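Local coordinates for Cgl0159-like domain-containing protein (Corynebacterium glutamicum, PDB 3FOK) that is of unknown function but folds as a TIM barrel, a scaffold that most often serves enzymes, and is found as an assembly of five chains, at residues F11-R15 with Y70-E74; I78-P83 with V284-D289; T219-V225 with M238-L243. All blocks are in the same frame, centred on the assembly; numbering follows the deposited sequence.

Contact 1: F11-R15 with Y70-E74; sequences FEALR and YELLE
Phe11 and Tyr70 form the centre of this contact, a T-shaped aromatic pair between helix 8-20 and helix 69-81. The two ring planes stand at 90° with centroids 4.9 Å apart. Tyr70 presents the edge: its CD1 points at the middle of one Phe11 face and comes within 3.7 Å of Phe11 CG. Phenylalanine suits a place where a flat apolar face is wanted, and tyrosine can offer an aromatic edge while carrying a hydroxyl past it. Both CG atoms lie beside their own backbone N (chi1 -84° for Phe11, -71° for Tyr70), which directs the rings into the space between the helices.

Aliphatic packing extends the apolar patch. Leu73, one turn along from Tyr70, brings CD1 to 3.8 Å from Phe11 CE1, and the same methyl lies 4.3 Å from Leu14 CD2.

The polar part lies at the far end of the tyrosine. Arg15 NH1 donates to Tyr70 OH over 3.0 Å, nearly straight, with the oxygen close to the guanidinium plane. The other terminal nitrogen, NH2, forms a salt bridge with Glu12 one turn back, so the guanidinium has a partner on each helix; Glu12 also pairs with Arg16.

With axes 13.2 Å apart, the short helical segments are bridged by long side chains rather than by close backbones. Leu14 and Leu73 also pack on Asp97 of helix 92-100, and Thr236 and Thr237 of the second subunit lie against Tyr70, Leu14 and Leu73. This is an N-terminal helix added outside a TIM barrel, docked on the helix that follows the first barrel strand and built into a subunit interface.

Contact 2: I78-P83 with V284-D289; sequences IALSRP and VAAAVD
Arg82 and Asp289 carry the polar half of this contact as a salt bridge between Arg82, just past the end of helix 69-81, and Asp289 in the first turns of helix 284-295. Arg82 NE donates to Asp289 OD1 over 3.2 Å, in the guanidinium plane and on the syn side of the carboxylate. NH2 lies 2.9 Å from OD2 of the same aspartate, but that bond is bent and weak, in keeping with the two flat groups being turned 63° apart. Bends at chi2 and chi3 (-53° and -60°) fold the arginine back along the neighbouring helix, where the small Ala285 methyl can lie over one guanidinium face. One water donates to both Asp289 OD1 and Pro83 O, tying the loop to the same carboxylate.

Small apolar groups fill the rest. Val288 divides its methyls: CG2 meets Ala79 CB at 3.9 Å, while CG1 lies 4.1 Å from Arg82 CB. Ile78 CG2 reaches Val284 CG1 at 4.0 Å. The alanines allow the backbones to come close.

Ala79 and Val288 also rest on Val47 and Phe45 of strand 44-48, so the first and last strand-covering helices meet over the closure of a TIM barrel.

Contact 3: T219-V225 with M238-L243; sequences TWMKLPV and MPTLLL
Trp220 lies flat beneath Pro239, whose CG stands 3.2 Å from the centroid of the five-membered ring and only 7° off its normal, a tight CH-pi contact. A proline ring suits this place because its rigid, mildly polarised CH groups can rest on an electron-rich indole. Further along, the six-membered ring brings CE3 to 3.9 Å from Leu241 CG, approached obliquely, so both pack against the indole, which Phe144 also meets edge-to-face.

At the start of the strands, Thr219 OG1 lies 3.3 Å from SE of Met238, a selenomethionine whose extended chain carries SE along to the threonine hydroxyl. At these N-terminal ends, Arg18 of the third subunit packs on Met238 and Pro239.

On the face carrying Lys222, Leu241 and Leu243, the extended lysine passes Leu243 at about a right angle, CG to CD2 4.1 Å. Leu243 CG sits between its backbone N and carbonyl carbon (chi1 60°), which swings CD1 to 3.8 Å from Pro224 CB. The amine of Lys222 makes a salt bridge with Glu182. On the other face Leu223 CG meets Thr240 CG2 at 3.9 Å, again nearly perpendicular; Thr240 OG1 donates to Met238 O from above its carbonyl plane.

The parallel backbone ladder sets this register. Met221 N donates to Pro239 O and Met221 O accepts from Leu241 N at 2.8 Å; the pattern repeats with Leu223 N to Leu241 O, and Leu243 N to Leu223 O.

The strands belong to the beta-alpha-beta unit that includes helix 229-232. Strand 179-189 flanks strand 219-224 and strand 267-272 flanks strand 240-243. Lys222 and Leu241 point into the barrel, where both touch Thr271 of strand 267-272, whereas Met221 (selenomethionine) and Leu223 face outward onto Val206 of helix 199-210.

How the contacts relate
Contacts 1 and 2 share helix 69-81, using its beginning and its end, with centres about 18 Å apart; that helix thus links the N-terminal helix 8-20 to the last barrel helix, 284-295. Contact 3 lies in the barrel wall, with its centre about 22 Å from that of contact 2 and about 31 Å from that of contact 1, on the opposite side of the chain's centre from contact 1. In sequence contact 1 closes first, and contact 3 then falls between the two segments of contact 2, which brings the barrel's ends together. Contact 1 meets Thr236, Thr237 and Gly266 of the second subunit, and contact 3 meets helix 8-20 of the third subunit, consistent with a single interface repeated through the assembly.

Contact 1: F11-R15 with Y70-E74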
ATOM      1  N   PHE A  11     -14.000   2.180 -40.899  1.00 21.40           N
ATOM      2  CA  PHE A  11     -12.776   1.917 -40.157  1.00 20.07           C
ATOM      3  C   PHE A  11     -11.792   3.061 -40.335  1.00 21.11           C
ATOM      4  O   PHE A  11     -11.046   3.394 -39.415  1.00 21.44           O
ATOM      5  CB  PHE A  11     -12.136   0.601 -40.599  1.00 16.46           C
ATOM      6  CG  PHE A  11     -12.720  -0.606 -39.923  1.00 15.19           C
ATOM      7  CD1 PHE A  11     -12.985  -0.585 -38.559  1.00 13.19           C
ATOM      8  CD2 PHE A  11     -12.991  -1.765 -40.639  1.00 15.39           C
ATOM      9  CE1 PHE A  11     -13.511  -1.698 -37.914  1.00 14.54           C
ATOM     10  CE2 PHE A  11     -13.520  -2.891 -40.001  1.00 15.37           C
ATOM     11  CZ  PHE A  11     -13.780  -2.854 -38.632  1.00 14.42           C
ATOM     12  N   GLU A  12     -11.785   3.664 -41.517  1.00 21.50           N
ATOM     13  CA  GLU A  12     -10.886   4.781 -41.756  1.00 23.71           C
ATOM     14  C   GLU A  12     -11.307   5.924 -40.839  1.00 22.60           C
ATOM     15  O   GLU A  12     -10.469   6.630 -40.287  1.00 23.45           O
ATOM     16  CB  GLU A  12     -10.945   5.239 -43.217  1.00 26.42           C
ATOM     17  CG  GLU A  12      -9.989   6.377 -43.515  1.00 30.10           C
ATOM     18  CD  GLU A  12      -8.543   5.997 -43.240  1.00 35.02           C
ATOM     19  OE1 GLU A  12      -7.714   6.905 -43.009  1.00 35.52           O
ATOM     20  OE2 GLU A  12      -8.230   4.785 -43.268  1.00 36.15           O
ATOM     21  N   ALA A  13     -12.615   6.093 -40.675  1.00 21.51           N
ATOM     22  CA  ALA A  13     -13.154   7.143 -39.822  1.00 20.91           C
ATOM     23  C   ALA A  13     -12.834   6.869 -38.352  1.00 21.01           C
ATOM     24  O   ALA A  13     -12.492   7.790 -37.610  1.00 21.68           O
ATOM     25  CB  ALA A  13     -14.662   7.250 -40.020  1.00 21.16           C
ATOM     26  N   LEU A  14     -12.949   5.607 -37.935  1.00 20.00           N
ATOM     27  CA  LEU A  14     -12.661   5.211 -36.554  1.00 18.61           C
ATOM     28  C   LEU A  14     -11.205   5.492 -36.211  1.00 19.15           C
ATOM     29  O   LEU A  14     -10.915   6.170 -35.232  1.00 20.97           O
ATOM     30  CB  LEU A  14     -12.961   3.719 -36.352  1.00 17.10           C
ATOM     31  CG  LEU A  14     -12.458   2.992 -35.093  1.00 15.41           C
ATOM     32  CD1 LEU A  14     -13.018   3.624 -33.828  1.00 14.16           C
ATOM     33  CD2 LEU A  14     -12.871   1.530 -35.169  1.00 14.10           C
ATOM     34  N   ARG A  15     -10.292   4.960 -37.018  1.00 19.63           N
ATOM     35  CA  ARG A  15      -8.866   5.181 -36.797  1.00 19.52           C
ATOM     36  C   ARG A  15      -8.604   6.673 -36.810  1.00 19.62           C
ATOM     37  O   ARG A  15      -7.939   7.220 -35.929  1.00 18.76           O
ATOM     38  CB  ARG A  15      -8.025   4.551 -37.912  1.00 18.36           C
ATOM     39  CG  ARG A  15      -7.870   3.049 -37.867  1.00 17.44           C
ATOM     40  CD  ARG A  15      -6.757   2.627 -38.822  1.00 17.20           C
ATOM     41  NE  ARG A  15      -7.069   2.933 -40.215  1.00 16.46           N
ATOM     42  CZ  ARG A  15      -7.671   2.091 -41.047  1.00 17.06           C
ATOM     43  NH1 ARG A  15      -8.026   0.885 -40.631  1.00 17.00           N
ATOM     44  NH2 ARG A  15      -7.918   2.454 -42.298  1.00 16.65           N
ATOM     45  N   TYR A  70      -9.649  -5.981 -36.362  1.00 21.19           N
ATOM     46  CA  TYR A  70     -10.642  -5.558 -37.344  1.00 21.41           C
ATOM     47  C   TYR A  70     -11.675  -6.651 -37.589  1.00 22.98           C
ATOM     48  O   TYR A  70     -12.864  -6.367 -37.724  1.00 23.59           O
ATOM     49  CB  TYR A  70      -9.958  -5.162 -38.647  1.00 19.52           C
ATOM     50  CG  TYR A  70      -9.197  -3.861 -38.531  1.00 18.46           C
ATOM     51  CD1 TYR A  70      -9.852  -2.636 -38.652  1.00 16.98           C
ATOM     52  CD2 TYR A  70      -7.831  -3.855 -38.249  1.00 17.26           C
ATOM     53  CE1 TYR A  70      -9.160  -1.434 -38.494  1.00 18.16           C
ATOM     54  CE2 TYR A  70      -7.136  -2.666 -38.088  1.00 16.93           C
ATOM     55  CZ  TYR A  70      -7.802  -1.461 -38.209  1.00 17.96           C
ATOM     56  OH  TYR A  70      -7.111  -0.285 -38.042  1.00 19.32           O
ATOM     57  N   GLU A  71     -11.229  -7.903 -37.635  1.00 24.77           N
ATOM     58  CA  GLU A  71     -12.159  -9.007 -37.844  1.00 26.51           C
ATOM     59  C   GLU A  71     -12.964  -9.226 -36.572  1.00 25.76           C
ATOM     60  O   GLU A  71     -14.137  -9.582 -36.629  1.00 26.28           O
ATOM     61  CB  GLU A  71     -11.422 -10.301 -38.191  1.00 29.45           C
ATOM     62  CG  GLU A  71     -10.503 -10.214 -39.385  1.00 34.30           C
ATOM     63  CD  GLU A  71     -10.077 -11.583 -39.883  1.00 37.61           C
ATOM     64  OE1 GLU A  71     -10.000 -12.519 -39.056  1.00 39.81           O
ATOM     65  OE2 GLU A  71      -9.806 -11.718 -41.097  1.00 38.02           O
ATOM     66  N   LEU A  72     -12.329  -9.016 -35.425  1.00 24.79           N
ATOM     67  CA  LEU A  72     -13.007  -9.187 -34.148  1.00 23.37           C
ATOM     68  C   LEU A  72     -14.188  -8.227 -34.121  1.00 23.08           C
ATOM     69  O   LEU A  72     -15.301  -8.608 -33.770  1.00 23.20           O
ATOM     70  CB  LEU A  72     -12.063  -8.869 -32.986  1.00 23.82           C
ATOM     71  CG  LEU A  72     -12.364  -9.494 -31.616  1.00 24.84           C
ATOM     72  CD1 LEU A  72     -11.597  -8.733 -30.547  1.00 24.44           C
ATOM     73  CD2 LEU A  72     -13.853  -9.448 -31.311  1.00 25.05           C
ATOM     74  N   LEU A  73     -13.939  -6.978 -34.506  1.00 22.36           N
ATOM     75  CA  LEU A  73     -14.986  -5.967 -34.529  1.00 23.06           C
ATOM     76  C   LEU A  73     -16.090  -6.324 -35.521  1.00 24.07           C
ATOM     77  O   LEU A  73     -17.270  -6.123 -35.235  1.00 22.80           O
ATOM     78  CB  LEU A  73     -14.388  -4.593 -34.859  1.00 22.44           C
ATOM     79  CG  LEU A  73     -13.496  -3.976 -33.769  1.00 21.62           C
ATOM     80  CD1 LEU A  73     -12.860  -2.688 -34.275  1.00 20.95           C
ATOM     81  CD2 LEU A  73     -14.324  -3.707 -32.526  1.00 19.20           C
ATOM     82  N   GLU A  74     -15.714  -6.860 -36.680  1.00 25.19           N
ATOM     83  CA  GLU A  74     -16.698  -7.247 -37.688  1.00 27.19           C
ATOM     84  C   GLU A  74     -17.592  -8.349 -37.132  1.00 27.09           C
ATOM     85  O   GLU A  74     -18.819  -8.268 -37.196  1.00 27.86           O
ATOM     86  CB  GLU A  74     -16.008  -7.760 -38.956  1.00 29.12           C
ATOM     87  CG  GLU A  74     -16.311  -6.960 -40.221  1.00 34.07           C
ATOM     88  CD  GLU A  74     -17.798  -6.842 -40.517  1.00 36.38           C
ATOM     89  OE1 GLU A  74     -18.467  -7.882 -40.710  1.00 38.04           O
ATOM     90  OE2 GLU A  74     -18.299  -5.700 -40.560  1.00 37.63           O
TER

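Contact 2: I78-P83 with V284-D289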
ATOM      1  N   ILE A  78     -21.632  -8.124 -36.460  1.00 25.73           N
ATOM      2  CA  ILE A  78     -22.596  -9.087 -36.974  1.00 24.89           C
ATOM      3  C   ILE A  78     -23.480  -9.581 -35.835  1.00 24.87           C
ATOM      4  O   ILE A  78     -24.708  -9.547 -35.929  1.00 25.00           O
ATOM      5  CB  ILE A  78     -21.885 -10.296 -37.622  1.00 24.36           C
ATOM      6  CG1 ILE A  78     -21.169  -9.850 -38.900  1.00 24.97           C
ATOM      7  CG2 ILE A  78     -22.893 -11.397 -37.925  1.00 23.09           C
ATOM      8  CD1 ILE A  78     -20.373 -10.949 -39.572  1.00 22.82           C
ATOM      9  N   ALA A  79     -22.846 -10.039 -34.760  1.00 24.29           N
ATOM     10  CA  ALA A  79     -23.575 -10.537 -33.602  1.00 22.96           C
ATOM     11  C   ALA A  79     -24.569  -9.494 -33.091  1.00 23.44           C
ATOM     12  O   ALA A  79     -25.732  -9.806 -32.846  1.00 23.71           O
ATOM     13  CB  ALA A  79     -22.600 -10.913 -32.497  1.00 21.91           C
ATOM     14  N   LEU A  80     -24.113  -8.253 -32.946  1.00 23.54           N
ATOM     15  CA  LEU A  80     -24.963  -7.171 -32.457  1.00 23.70           C
ATOM     16  C   LEU A  80     -26.108  -6.812 -33.395  1.00 24.51           C
ATOM     17  O   LEU A  80     -27.102  -6.228 -32.966  1.00 23.58           O
ATOM     18  CB  LEU A  80     -24.133  -5.911 -32.191  1.00 22.26           C
ATOM     19  CG  LEU A  80     -23.148  -5.924 -31.019  1.00 24.04           C
ATOM     20  CD1 LEU A  80     -22.455  -4.571 -30.930  1.00 22.13           C
ATOM     21  CD2 LEU A  80     -23.888  -6.231 -29.720  1.00 22.18           C
ATOM     22  N   SER A  81     -25.971  -7.150 -34.673  1.00 25.71           N
ATOM     23  CA  SER A  81     -27.013  -6.832 -35.643  1.00 26.19           C
ATOM     24  C   SER A  81     -28.137  -7.861 -35.638  1.00 26.99           C
ATOM     25  O   SER A  81     -29.249  -7.579 -36.082  1.00 26.66           O
ATOM     26  CB  SER A  81     -26.420  -6.741 -37.049  1.00 23.76           C
ATOM     27  OG  SER A  81     -25.998  -8.012 -37.501  1.00 26.37           O
ATOM     28  N   ARG A  82     -27.843  -9.056 -35.139  1.00 28.06           N
ATOM     29  CA  ARG A  82     -28.838 -10.119 -35.094  1.00 29.27           C
ATOM     30  C   ARG A  82     -29.876  -9.845 -34.016  1.00 29.99           C
ATOM     31  O   ARG A  82     -29.536  -9.436 -32.903  1.00 32.22           O
ATOM     32  CB  ARG A  82     -28.164 -11.461 -34.816  1.00 28.69           C
ATOM     33  CG  ARG A  82     -26.984 -11.748 -35.725  1.00 32.06           C
ATOM     34  CD  ARG A  82     -27.371 -11.619 -37.182  1.00 32.73           C
ATOM     35  NE  ARG A  82     -28.442 -12.542 -37.540  1.00 35.70           N
ATOM     36  CZ  ARG A  82     -28.960 -12.647 -38.760  1.00 35.54           C
ATOM     37  NH1 ARG A  82     -28.507 -11.882 -39.742  1.00 35.31           N
ATOM     38  NH2 ARG A  82     -29.928 -13.520 -38.997  1.00 35.52           N
ATOM     39  N   PRO A  83     -31.161 -10.050 -34.332  1.00 29.60           N
ATOM     40  CA  PRO A  83     -32.190  -9.804 -33.321  1.00 29.30           C
ATOM     41  C   PRO A  83     -31.982 -10.761 -32.155  1.00 29.02           C
ATOM     42  O   PRO A  83     -31.578 -11.910 -32.353  1.00 29.21           O
ATOM     43  CB  PRO A  83     -33.489 -10.075 -34.080  1.00 28.83           C
ATOM     44  CG  PRO A  83     -33.079 -11.127 -35.070  1.00 29.22           C
ATOM     45  CD  PRO A  83     -31.755 -10.591 -35.567  1.00 29.35           C
ATOM     46  N   VAL A 284     -21.064 -17.063 -38.255  1.00 35.65           N
ATOM     47  CA  VAL A 284     -21.334 -16.316 -37.036  1.00 32.10           C
ATOM     48  C   VAL A 284     -22.809 -15.945 -36.891  1.00 30.57           C
ATOM     49  O   VAL A 284     -23.392 -16.089 -35.813  1.00 30.94           O
ATOM     50  CB  VAL A 284     -20.498 -15.020 -37.011  1.00 31.69           C
ATOM     51  CG1 VAL A 284     -20.894 -14.160 -35.824  1.00 30.92           C
ATOM     52  CG2 VAL A 284     -19.026 -15.363 -36.960  1.00 31.21           C
ATOM     53  N   ALA A 285     -23.404 -15.458 -37.976  1.00 27.61           N
ATOM     54  CA  ALA A 285     -24.805 -15.062 -37.958  1.00 24.44           C
ATOM     55  C   ALA A 285     -25.689 -16.230 -37.532  1.00 23.20           C
ATOM     56  O   ALA A 285     -26.667 -16.051 -36.809  1.00 20.54           O
ATOM     57  CB  ALA A 285     -25.221 -14.568 -39.333  1.00 22.40           C
ATOM     58  N   ALA A 286     -25.329 -17.427 -37.983  1.00 23.00           N
ATOM     59  CA  ALA A 286     -26.090 -18.629 -37.667  1.00 23.69           C
ATOM     60  C   ALA A 286     -25.940 -19.035 -36.207  1.00 24.91           C
ATOM     61  O   ALA A 286     -26.929 -19.332 -35.534  1.00 26.00           O
ATOM     62  CB  ALA A 286     -25.654 -19.769 -38.569  1.00 22.35           C
ATOM     63  N   ALA A 287     -24.703 -19.059 -35.722  1.00 25.06           N
ATOM     64  CA  ALA A 287     -24.452 -19.433 -34.339  1.00 24.96           C
ATOM     65  C   ALA A 287     -25.165 -18.468 -33.387  1.00 25.46           C
ATOM     66  O   ALA A 287     -25.828 -18.895 -32.444  1.00 24.99           O
ATOM     67  CB  ALA A 287     -22.954 -19.437 -34.064  1.00 25.25           C
ATOM     68  N   VAL A 288     -25.041 -17.169 -33.643  1.00 23.95           N
ATOM     69  CA  VAL A 288     -25.671 -16.173 -32.787  1.00 24.10           C
ATOM     70  C   VAL A 288     -27.202 -16.288 -32.765  1.00 25.11           C
ATOM     71  O   VAL A 288     -27.823 -16.055 -31.724  1.00 24.40           O
ATOM     72  CB  VAL A 288     -25.262 -14.741 -33.208  1.00 23.56           C
ATOM     73  CG1 VAL A 288     -25.910 -13.719 -32.286  1.00 22.10           C
ATOM     74  CG2 VAL A 288     -23.745 -14.601 -33.155  1.00 20.51           C
ATOM     75  N   ASP A 289     -27.810 -16.646 -33.897  1.00 25.29           N
ATOM     76  CA  ASP A 289     -29.267 -16.790 -33.954  1.00 24.45           C
ATOM     77  C   ASP A 289     -29.731 -17.961 -33.098  1.00 25.31           C
ATOM     78  O   ASP A 289     -30.723 -17.860 -32.377  1.00 24.92           O
ATOM     79  CB  ASP A 289     -29.746 -17.008 -35.390  1.00 24.03           C
ATOM     80  CG  ASP A 289     -29.679 -15.746 -36.228  1.00 26.23           C
ATOM     81  OD1 ASP A 289     -30.045 -14.665 -35.715  1.00 27.06           O
ATOM     82  OD2 ASP A 289     -29.276 -15.835 -37.407  1.00 27.33           O
TER
HETATM   83  O   HOH W   1     -31.920 -13.870 -34.129  1.00 28.40           O

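Contact 3: T219-V225 with M238-L243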
ATOM      1  N   THR A 219     -25.156  -7.920  -7.243  1.00 17.86           N
ATOM      2  CA  THR A 219     -24.243  -8.867  -7.853  1.00 18.32           C
ATOM      3  C   THR A 219     -24.914 -10.049  -8.542  1.00 17.23           C
ATOM      4  O   THR A 219     -25.845 -10.656  -8.021  1.00 15.20           O
ATOM      5  CB  THR A 219     -23.197  -9.375  -6.828  1.00 17.78           C
ATOM      6  OG1 THR A 219     -23.591 -10.653  -6.325  1.00 21.25           O
ATOM      7  CG2 THR A 219     -23.074  -8.397  -5.667  1.00 15.78           C
ATOM      8  N   TRP A 220     -24.416 -10.341  -9.739  1.00 17.64           N
ATOM      9  CA  TRP A 220     -24.892 -11.434 -10.572  1.00 18.29           C
ATOM     10  C   TRP A 220     -23.784 -12.474 -10.644  1.00 19.35           C
ATOM     11  O   TRP A 220     -22.645 -12.212 -10.269  1.00 19.41           O
ATOM     12  CB  TRP A 220     -25.178 -10.942 -11.993  1.00 17.46           C
ATOM     13  CG  TRP A 220     -26.390 -10.086 -12.138  1.00 17.01           C
ATOM     14  CD1 TRP A 220     -26.697  -8.969 -11.422  1.00 18.04           C
ATOM     15  CD2 TRP A 220     -27.450 -10.261 -13.084  1.00 17.66           C
ATOM     16  NE1 TRP A 220     -27.885  -8.432 -11.861  1.00 16.74           N
ATOM     17  CE2 TRP A 220     -28.370  -9.206 -12.882  1.00 17.30           C
ATOM     18  CE3 TRP A 220     -27.713 -11.206 -14.087  1.00 16.82           C
ATOM     19  CZ2 TRP A 220     -29.535  -9.070 -13.643  1.00 17.67           C
ATOM     20  CZ3 TRP A 220     -28.872 -11.071 -14.848  1.00 16.75           C
ATOM     21  CH2 TRP A 220     -29.769 -10.010 -14.619  1.00 18.94           C
HETATM   22  N   MSE A 221     -24.125 -13.651 -11.141  1.00 21.66           N
HETATM   23  CA  MSE A 221     -23.163 -14.728 -11.290  1.00 22.98           C
HETATM   24  C   MSE A 221     -23.068 -15.084 -12.765  1.00 21.71           C
HETATM   25  O   MSE A 221     -24.063 -15.069 -13.488  1.00 19.96           O
HETATM   26  CB  MSE A 221     -23.605 -15.968 -10.504  1.00 26.26           C
HETATM   27  CG  MSE A 221     -23.592 -15.818  -8.993  1.00 32.23           C
HETATM   28 SE   MSE A 221     -21.815 -15.877  -8.224  1.00 40.73          SE
HETATM   29  CE  MSE A 221     -21.621 -14.031  -7.728  1.00 38.34           C
ATOM     30  N   LYS A 222     -21.856 -15.385 -13.207  1.00 21.08           N
ATOM     31  CA  LYS A 222     -21.603 -15.791 -14.581  1.00 21.28           C
ATOM     32  C   LYS A 222     -20.977 -17.161 -14.357  1.00 20.77           C
ATOM     33  O   LYS A 222     -19.810 -17.264 -13.988  1.00 19.48           O
ATOM     34  CB  LYS A 222     -20.617 -14.828 -15.241  1.00 21.99           C
ATOM     35  CG  LYS A 222     -20.359 -15.071 -16.719  1.00 23.17           C
ATOM     36  CD  LYS A 222     -19.329 -14.071 -17.230  1.00 25.05           C
ATOM     37  CE  LYS A 222     -18.873 -14.387 -18.639  1.00 25.30           C
ATOM     38  NZ  LYS A 222     -17.709 -13.539 -19.019  1.00 26.59           N
ATOM     39  N   LEU A 223     -21.768 -18.211 -14.551  1.00 21.04           N
ATOM     40  CA  LEU A 223     -21.300 -19.569 -14.310  1.00 20.77           C
ATOM     41  C   LEU A 223     -21.166 -20.445 -15.544  1.00 22.64           C
ATOM     42  O   LEU A 223     -21.773 -20.180 -16.583  1.00 23.65           O
ATOM     43  CB  LEU A 223     -22.241 -20.264 -13.324  1.00 20.60           C
ATOM     44  CG  LEU A 223     -22.582 -19.530 -12.026  1.00 19.88           C
ATOM     45  CD1 LEU A 223     -23.553 -20.370 -11.219  1.00 18.02           C
ATOM     46  CD2 LEU A 223     -21.320 -19.257 -11.229  1.00 19.49           C
ATOM     47  N   PRO A 224     -20.354 -21.510 -15.439  1.00 22.78           N
ATOM     48  CA  PRO A 224     -20.140 -22.442 -16.547  1.00 23.69           C
ATOM     49  C   PRO A 224     -21.197 -23.542 -16.477  1.00 25.47           C
ATOM     50  O   PRO A 224     -21.578 -23.966 -15.381  1.00 26.55           O
ATOM     51  CB  PRO A 224     -18.744 -22.977 -16.267  1.00 23.35           C
ATOM     52  CG  PRO A 224     -18.756 -23.087 -14.778  1.00 22.37           C
ATOM     53  CD  PRO A 224     -19.397 -21.776 -14.348  1.00 21.34           C
ATOM     54  N   VAL A 225     -21.685 -23.992 -17.629  1.00 26.35           N
ATOM     55  CA  VAL A 225     -22.680 -25.058 -17.644  1.00 26.73           C
ATOM     56  C   VAL A 225     -21.929 -26.335 -17.317  1.00 28.48           C
ATOM     57  O   VAL A 225     -21.122 -26.817 -18.107  1.00 28.59           O
ATOM     58  CB  VAL A 225     -23.353 -25.183 -19.017  1.00 26.66           C
ATOM     59  CG1 VAL A 225     -24.389 -26.294 -18.989  1.00 25.42           C
ATOM     60  CG2 VAL A 225     -24.003 -23.859 -19.388  1.00 24.84           C
HETATM   61  N   MSE A 238     -29.100 -15.532  -6.519  1.00 24.71           N
HETATM   62  CA  MSE A 238     -28.717 -14.450  -7.414  1.00 26.11           C
HETATM   63  C   MSE A 238     -28.917 -14.696  -8.898  1.00 23.39           C
HETATM   64  O   MSE A 238     -28.794 -15.821  -9.379  1.00 22.16           O
HETATM   65  CB  MSE A 238     -27.263 -14.074  -7.155  1.00 30.11           C
HETATM   66  CG  MSE A 238     -27.032 -13.645  -5.727  1.00 35.42           C
HETATM   67 SE   MSE A 238     -25.177 -13.417  -5.318  1.00 43.55          SE
HETATM   68  CE  MSE A 238     -25.378 -12.121  -3.887  1.00 41.36           C
ATOM     69  N   PRO A 239     -29.236 -13.628  -9.644  1.00 21.20           N
ATOM     70  CA  PRO A 239     -29.448 -13.730 -11.088  1.00 20.87           C
ATOM     71  C   PRO A 239     -28.181 -14.284 -11.722  1.00 21.34           C
ATOM     72  O   PRO A 239     -27.078 -13.807 -11.450  1.00 19.05           O
ATOM     73  CB  PRO A 239     -29.750 -12.289 -11.499  1.00 20.24           C
ATOM     74  CG  PRO A 239     -29.061 -11.471 -10.448  1.00 20.23           C
ATOM     75  CD  PRO A 239     -29.366 -12.233  -9.191  1.00 19.79           C
ATOM     76  N   THR A 240     -28.344 -15.305 -12.554  1.00 22.59           N
ATOM     77  CA  THR A 240     -27.213 -15.958 -13.185  1.00 22.45           C
ATOM     78  C   THR A 240     -27.240 -15.945 -14.708  1.00 23.10           C
ATOM     79  O   THR A 240     -28.295 -16.027 -15.332  1.00 24.30           O
ATOM     80  CB  THR A 240     -27.117 -17.423 -12.708  1.00 23.13           C
ATOM     81  OG1 THR A 240     -26.946 -17.448 -11.287  1.00 23.92           O
ATOM     82  CG2 THR A 240     -25.945 -18.133 -13.365  1.00 25.60           C
ATOM     83  N   LEU A 241     -26.055 -15.831 -15.292  1.00 23.60           N
ATOM     84  CA  LEU A 241     -25.887 -15.838 -16.738  1.00 24.33           C
ATOM     85  C   LEU A 241     -24.894 -16.953 -17.032  1.00 25.21           C
ATOM     86  O   LEU A 241     -23.922 -17.141 -16.299  1.00 25.19           O
ATOM     87  CB  LEU A 241     -25.345 -14.493 -17.227  1.00 24.17           C
ATOM     88  CG  LEU A 241     -26.317 -13.319 -17.090  1.00 25.27           C
ATOM     89  CD1 LEU A 241     -25.617 -12.023 -17.446  1.00 23.38           C
ATOM     90  CD2 LEU A 241     -27.522 -13.544 -17.995  1.00 24.62           C
ATOM     91  N   LEU A 242     -25.144 -17.702 -18.096  1.00 26.77           N
ATOM     92  CA  LEU A 242     -24.278 -18.815 -18.454  1.00 28.34           C
ATOM     93  C   LEU A 242     -23.202 -18.416 -19.453  1.00 29.75           C
ATOM     94  O   LEU A 242     -23.406 -17.540 -20.292  1.00 30.19           O
ATOM     95  CB  LEU A 242     -25.122 -19.954 -19.025  1.00 27.79           C
ATOM     96  CG  LEU A 242     -26.353 -20.321 -18.188  1.00 26.66           C
ATOM     97  CD1 LEU A 242     -27.152 -21.395 -18.904  1.00 26.37           C
ATOM     98  CD2 LEU A 242     -25.923 -20.791 -16.809  1.00 25.77           C
ATOM     99  N   LEU A 243     -22.048 -19.066 -19.350  1.00 31.77           N
ATOM    100  CA  LEU A 243     -20.926 -18.804 -20.239  1.00 32.39           C
ATOM    101  C   LEU A 243     -20.616 -20.053 -21.062  1.00 32.84           C
ATOM    102  O   LEU A 243     -20.862 -21.172 -20.621  1.00 31.90           O
ATOM    103  CB  LEU A 243     -19.699 -18.389 -19.419  1.00 32.00           C
ATOM    104  CG  LEU A 243     -19.163 -19.380 -18.378  1.00 32.99           C
ATOM    105  CD1 LEU A 243     -18.253 -20.401 -19.048  1.00 30.38           C
ATOM    106  CD2 LEU A 243     -18.386 -18.626 -17.310  1.00 33.23           C
TER